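Local coordinates for beta-galactosidase (Bacillus circulans, PDB 4MAD), which probably hydrolyses terminal non-reducing beta-D-galactose residues of beta-D-galactosides, as a glycosyl hydrolase of family 35, at residues Ile164-Glu169 with Glu196-Ser201; Phe60-Thr65 with Gly98-Val103. All coordinates share one frame; numbering follows the deposited sequence.

Overall arrangement
From the N terminus, the chain first closes contact 2: strand 62-66 runs out, a connection that includes helix 87-97 follows, and strand 100-104 returns beside it. Contact 1 repeats the step further on, helix 179-192 lying between strands 163-167 and 197-202. One loop closes before the next opens, so the two contacts are in series and neither nest nor cross. They are nevertheless continuous in space, with centres 13 Å apart, because strands 100-104 and 163-167 are neighbours; Ile164 N lies 3.1 Å from Val101 O, a probable hydrogen bond. Together the contacts tie strands two to five of the eight-stranded parallel barrel.

Contact 1 of 2, residues Ile164-Glu169 with Glu196-Ser201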
loop_
_atom_site.group_PDB
_atom_site.type_symbol
_atom_site.label_atom_id
_atom_site.label_comp_id
_atom_site.label_asym_id
_atom_site.label_seq_id
_atom_site.Cartn_x
_atom_site.Cartn_y
_atom_site.Cartn_z
ATOM N N ILE A 164 19.392 -7.784 -12.358
ATOM C CA ILE A 164 19.529 -7.899 -13.799
ATOM C C ILE A 164 18.665 -6.999 -14.715
ATOM O O ILE A 164 18.972 -6.796 -15.841
ATOM C CB ILE A 164 19.342 -9.373 -14.213
ATOM C CG1 ILE A 164 17.986 -9.846 -13.819
ATOM C CG2 ILE A 164 20.314 -10.218 -13.531
ATOM C CD1 ILE A 164 17.641 -11.096 -14.357
ATOM N N ALA A 165 17.571 -6.492 -14.191
ATOM C CA ALA A 165 16.723 -5.617 -14.954
ATOM C C ALA A 165 15.964 -4.601 -14.118
ATOM O O ALA A 165 15.706 -4.783 -13.001
ATOM C CB ALA A 165 15.810 -6.372 -15.764
ATOM N N LEU A 166 15.626 -3.524 -14.756
ATOM C CA LEU A 166 14.831 -2.527 -14.116
ATOM C C LEU A 166 13.731 -1.953 -15.006
ATOM O O LEU A 166 13.932 -1.785 -16.168
ATOM C CB LEU A 166 15.731 -1.417 -13.657
ATOM C CG LEU A 166 16.851 -1.748 -12.706
ATOM C CD1 LEU A 166 18.109 -1.865 -13.475
ATOM C CD2 LEU A 166 16.987 -0.694 -11.681
ATOM N N GLN A 167 12.595 -1.643 -14.404
ATOM C CA GLN A 167 11.482 -1.062 -15.136
ATOM C C GLN A 167 11.533 0.446 -15.100
ATOM O O GLN A 167 11.850 0.977 -14.115
ATOM C CB GLN A 167 10.159 -1.487 -14.553
ATOM C CG GLN A 167 9.000 -1.232 -15.450
ATOM C CD GLN A 167 7.689 -1.635 -14.867
ATOM O OE1 GLN A 167 7.102 -0.893 -14.103
ATOM N NE2 GLN A 167 7.226 -2.797 -15.205
ATOM N N ILE A 168 11.182 1.080 -16.196
ATOM C CA ILE A 168 11.205 2.495 -16.278
ATOM C C ILE A 168 9.962 3.136 -15.766
ATOM O O ILE A 168 10.035 3.769 -14.796
ATOM C CB ILE A 168 11.651 3.018 -17.633
ATOM C CG1 ILE A 168 13.131 2.678 -17.817
ATOM C CG2 ILE A 168 11.430 4.484 -17.688
ATOM C CD1 ILE A 168 13.591 2.714 -19.142
ATOM N N GLU A 169 8.805 3.000 -16.310
ATOM C CA GLU A 169 7.859 3.738 -15.415
ATOM C C GLU A 169 7.054 2.546 -14.922
ATOM O O GLU A 169 7.503 1.489 -14.810
ATOM C CB GLU A 169 7.065 4.779 -16.187
ATOM C CG GLU A 169 6.959 6.145 -15.594
ATOM C CD GLU A 169 5.598 6.393 -15.014
ATOM O OE1 GLU A 169 4.739 5.540 -15.076
ATOM O OE2 GLU A 169 5.412 7.453 -14.469
ATOM N N GLU A 196 22.398 -2.964 -17.368
ATOM C CA GLU A 196 21.266 -3.792 -17.050
ATOM C C GLU A 196 20.140 -3.540 -18.035
ATOM O O GLU A 196 20.074 -2.514 -18.601
ATOM C CB GLU A 196 20.790 -3.523 -15.630
ATOM C CG GLU A 196 21.684 -4.024 -14.547
ATOM C CD GLU A 196 22.953 -3.243 -14.368
ATOM O OE1 GLU A 196 22.972 -2.056 -14.551
ATOM O OE2 GLU A 196 23.941 -3.855 -14.065
ATOM N N LEU A 197 19.312 -4.536 -18.258
ATOM C CA LEU A 197 18.220 -4.389 -19.178
ATOM C C LEU A 197 17.140 -3.457 -18.595
ATOM O O LEU A 197 16.708 -3.650 -17.517
ATOM C CB LEU A 197 17.618 -5.748 -19.523
ATOM C CG LEU A 197 16.406 -5.675 -20.413
ATOM C CD1 LEU A 197 16.629 -5.022 -21.695
ATOM C CD2 LEU A 197 15.803 -6.950 -20.618
ATOM N N LEU A 198 16.742 -2.457 -19.359
ATOM C CA LEU A 198 15.682 -1.537 -18.994
ATOM C C LEU A 198 14.421 -1.855 -19.757
ATOM O O LEU A 198 14.485 -2.191 -20.871
ATOM C CB LEU A 198 16.077 -0.102 -19.332
ATOM C CG LEU A 198 17.266 0.501 -18.616
ATOM C CD1 LEU A 198 17.366 1.999 -18.813
ATOM C CD2 LEU A 198 17.282 0.166 -17.212
ATOM N N PHE A 199 13.279 -1.768 -19.141
ATOM C CA PHE A 199 12.092 -2.180 -19.835
ATOM C C PHE A 199 10.912 -1.424 -19.287
ATOM O O PHE A 199 11.016 -0.907 -18.269
ATOM C CB PHE A 199 11.888 -3.684 -19.683
ATOM C CG PHE A 199 11.604 -4.103 -18.299
ATOM C CD1 PHE A 199 10.346 -4.106 -17.817
ATOM C CD2 PHE A 199 12.615 -4.480 -17.447
ATOM C CE1 PHE A 199 10.106 -4.474 -16.529
ATOM C CE2 PHE A 199 12.349 -4.871 -16.164
ATOM C CZ PHE A 199 11.129 -4.852 -15.713
ATOM N N THR A 200 9.793 -1.486 -19.976
ATOM C CA THR A 200 8.526 -0.930 -19.558
ATOM C C THR A 200 7.472 -2.034 -19.496
ATOM O O THR A 200 7.673 -3.097 -19.971
ATOM C CB THR A 200 8.002 0.153 -20.525
ATOM O OG1 THR A 200 7.973 -0.334 -21.845
ATOM C CG2 THR A 200 8.905 1.400 -20.439
ATOM N N SER A 201 6.358 -1.723 -18.864
ATOM C CA SER A 201 5.218 -2.604 -18.907
ATOM C C SER A 201 3.964 -1.802 -19.140
ATOM O O SER A 201 3.875 -0.711 -18.740
ATOM C CB SER A 201 5.111 -3.469 -17.644
ATOM O OG SER A 201 4.773 -2.755 -16.486
HETATM O O HOH W 1 6.475 0.938 -17.445
#
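The Phe199 ring lies under Gln167, whose CA sits 3.8 Å above the ring plane, over its centre. Gln167 CB meets CE1 of Phe199 at 3.6 Å, and Ala165 CB approaches ring atom CE2 of Phe199 at the edge, at 3.8 Å. A chi1 of 66° sets Phe199 CG between its own backbone N and carbonyl carbon, swinging the ring across to the neighbouring strand. An alanine at Phe199 would probably open a gap beneath Gln167 and leave Ala165 CB without the ring edge it packs on. On the other sheet face Ile168 CD1 packs on Leu198 CB at 3.8 Å, while Leu166 CD1 lies against Glu196 CB, the Glu196 carboxylate being held by Ser158.

Parallel backbone pairing sets Ala165 beside Leu197, Leu166 beside Leu198 and Gln167 beside Phe199. Leu166 N bonds to Leu197 O at 3.0 Å (N-H...O angle 164°), Phe199 N to Leu166 O, and Ile168 N to Phe199 O at 2.9 Å; the bond from Leu197 N to Ile164 O is weak. Beyond, a water accepts from Ser201 N at 3.0 Å and weakly from Glu169 N.

Strand 163-167, helix 179-192 and strand 197-202 make a beta-alpha-beta unit of the (beta/alpha)8 barrel, the helix covering the Leu198 face through Leu185 and Ile189. Phe199 points instead into the barrel, against Phe218, Thr220 and Met246 of strands 218-223 and 244-249.

Contact 2 of 2, residues Phe60-Thr65 with Gly98-Val103; sequences FNTVET and GLHVIV
The side chains of Val63 and Val101 run alongside each other in a common direction, CG1 of Val63 4.0 Å from CG2 of Val101, in the tightly packed part. Leu99 CD1 joins them at 4.2 Å from Val63 CB. Ala94 of helix 87-97 and Leu52 of helix 48-58 close over this hydrophobic face. On the reverse face, Thr62 CG2 touches Ile102 CG1 at 3.9 Å, and Ile102 packs obliquely against the aliphatic part of Glu64. With Glu64 CG anti to the backbone N (chi1 173°) and the chain then bent at chi2, its methylene CG rests beside Ile102 while the carboxylate turns off to Asn283. Alternating backbone bonds bind the strands: Val63 N to His100 O, Ile102 N to Val63 O, and Thr65 N to Ile102 O.

The end bearing Asn61 and His100 is partly exposed and hydrated, its side chains looser: Asn61 CB comes no nearer than 4.5 Å to His100 CD2. Asn61 O is gripped twice, by His100 N at 2.9 Å and by a water at 2.8 Å that also donates to Gly98 O and sits above one face of the imidazole, toward its rim. Thr62 OG1 lies in the plane of that ring, at its edge, and donates to Asn61 OD1 at 2.8 Å from 44° above the carbonyl plane. OD1 of Asn61 also accepts from Leu34 N, and its ND2 donates to Arg32 O. Gly98, with its positive phi of 89°, ends the preceding helix in a Schellman motif.

Two parallel neighbours in register, with a connecting helix packed on their Val63 and Val101 face, form a beta-alpha-beta unit of the (beta/alpha)8 barrel. Glu64 points inward, its side chain about 6 Å from that of Glu247, the predicted nucleophile.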
loop_
_atom_site.group_PDB
_atom_site.type_symbol
_atom_site.label_atom_id
_atom_site.label_comp_id
_atom_site.label_asym_id
_atom_site.label_seq_id
_atom_site.Cartn_x
_atom_site.Cartn_y
_atom_site.Cartn_z
ATOM N N PHE A 60 10.702 -20.407 -9.019
ATOM C CA PHE A 60 11.085 -19.156 -9.547
ATOM C C PHE A 60 12.585 -19.043 -9.594
ATOM O O PHE A 60 13.248 -19.592 -8.772
ATOM C CB PHE A 60 10.512 -18.086 -8.658
ATOM C CG PHE A 60 9.025 -18.014 -8.726
ATOM C CD1 PHE A 60 8.412 -17.510 -9.818
ATOM C CD2 PHE A 60 8.256 -18.529 -7.741
ATOM C CE1 PHE A 60 7.059 -17.469 -9.900
ATOM C CE2 PHE A 60 6.920 -18.485 -7.838
ATOM C CZ PHE A 60 6.333 -17.986 -8.932
ATOM N N ASN A 61 13.081 -18.361 -10.607
ATOM C CA ASN A 61 14.478 -18.031 -10.680
ATOM C C ASN A 61 14.758 -16.561 -10.374
ATOM O O ASN A 61 15.875 -16.201 -10.242
ATOM C CB ASN A 61 15.115 -18.452 -11.978
ATOM C CG ASN A 61 14.434 -17.866 -13.220
ATOM O OD1 ASN A 61 13.730 -16.900 -13.185
ATOM N ND2 ASN A 61 14.652 -18.528 -14.318
ATOM N N THR A 62 13.703 -15.774 -10.205
ATOM C CA THR A 62 13.795 -14.359 -10.050
ATOM C C THR A 62 12.731 -13.874 -9.058
ATOM O O THR A 62 11.700 -14.455 -8.984
ATOM C CB THR A 62 13.582 -13.723 -11.414
ATOM O OG1 THR A 62 14.446 -14.307 -12.369
ATOM C CG2 THR A 62 13.810 -12.264 -11.351
ATOM N N VAL A 63 13.028 -12.802 -8.335
ATOM C CA VAL A 63 12.065 -12.094 -7.520
ATOM C C VAL A 63 12.047 -10.643 -8.015
ATOM O O VAL A 63 13.024 -10.140 -8.436
ATOM C CB VAL A 63 12.356 -12.125 -6.001
ATOM C CG1 VAL A 63 13.652 -11.492 -5.665
ATOM C CG2 VAL A 63 11.268 -11.481 -5.249
ATOM N N GLU A 64 10.867 -10.038 -7.989
ATOM C CA GLU A 64 10.673 -8.726 -8.481
ATOM C C GLU A 64 10.028 -7.893 -7.400
ATOM O O GLU A 64 9.097 -8.323 -6.814
ATOM C CB GLU A 64 9.782 -8.739 -9.712
ATOM C CG GLU A 64 9.370 -7.414 -10.236
ATOM C CD GLU A 64 8.132 -6.895 -9.521
ATOM O OE1 GLU A 64 7.126 -7.585 -9.479
ATOM O OE2 GLU A 64 8.221 -5.799 -8.993
ATOM N N THR A 65 10.542 -6.696 -7.188
ATOM C CA THR A 65 9.932 -5.794 -6.265
ATOM C C THR A 65 9.866 -4.386 -6.807
ATOM O O THR A 65 10.729 -3.963 -7.471
ATOM C CB THR A 65 10.673 -5.747 -4.932
ATOM O OG1 THR A 65 9.943 -4.976 -3.986
ATOM C CG2 THR A 65 12.027 -5.152 -5.126
ATOM N N GLY A 98 19.613 -17.285 -3.739
ATOM C CA GLY A 98 19.803 -17.678 -5.099
ATOM C C GLY A 98 18.801 -17.231 -6.143
ATOM O O GLY A 98 18.588 -17.947 -7.077
ATOM N N LEU A 99 18.241 -16.051 -5.995
ATOM C CA LEU A 99 17.323 -15.521 -6.983
ATOM C C LEU A 99 17.928 -14.337 -7.720
ATOM O O LEU A 99 18.547 -13.520 -7.141
ATOM C CB LEU A 99 16.016 -15.071 -6.350
ATOM C CG LEU A 99 15.229 -16.141 -5.635
ATOM C CD1 LEU A 99 14.321 -15.605 -4.583
ATOM C CD2 LEU A 99 14.465 -16.861 -6.605
ATOM N N HIS A 100 17.681 -14.265 -9.003
ATOM C CA HIS A 100 17.899 -13.025 -9.698
ATOM C C HIS A 100 16.895 -12.013 -9.181
ATOM O O HIS A 100 15.908 -12.360 -8.635
ATOM C CB HIS A 100 17.699 -13.158 -11.180
ATOM C CG HIS A 100 18.540 -14.191 -11.803
ATOM N ND1 HIS A 100 19.902 -14.191 -11.686
ATOM C CD2 HIS A 100 18.218 -15.288 -12.517
ATOM C CE1 HIS A 100 20.389 -15.239 -12.308
ATOM N NE2 HIS A 100 19.390 -15.924 -12.823
ATOM N N VAL A 101 17.214 -10.758 -9.373
ATOM C CA VAL A 101 16.324 -9.672 -8.955
ATOM C C VAL A 101 15.940 -8.655 -10.059
ATOM O O VAL A 101 16.751 -8.183 -10.749
ATOM C CB VAL A 101 16.937 -8.914 -7.795
ATOM C CG1 VAL A 101 16.089 -7.733 -7.411
ATOM C CG2 VAL A 101 17.117 -9.817 -6.632
ATOM N N ILE A 102 14.662 -8.332 -10.157
ATOM C CA ILE A 102 14.179 -7.273 -11.008
ATOM C C ILE A 102 13.679 -6.190 -10.064
ATOM O O ILE A 102 13.024 -6.489 -9.139
ATOM C CB ILE A 102 13.039 -7.733 -11.888
ATOM C CG1 ILE A 102 13.526 -8.744 -12.927
ATOM C CG2 ILE A 102 12.429 -6.596 -12.604
ATOM C CD1 ILE A 102 12.469 -9.369 -13.726
ATOM N N VAL A 103 14.068 -4.957 -10.311
ATOM C CA VAL A 103 13.673 -3.833 -9.491
ATOM C C VAL A 103 12.816 -2.923 -10.363
ATOM O O VAL A 103 13.158 -2.665 -11.459
ATOM C CB VAL A 103 14.856 -3.059 -9.010
ATOM C CG1 VAL A 103 14.434 -1.911 -8.207
ATOM C CG2 VAL A 103 15.694 -3.879 -8.203
HETATM O O HOH W 2 18.172 -17.773 -9.990
#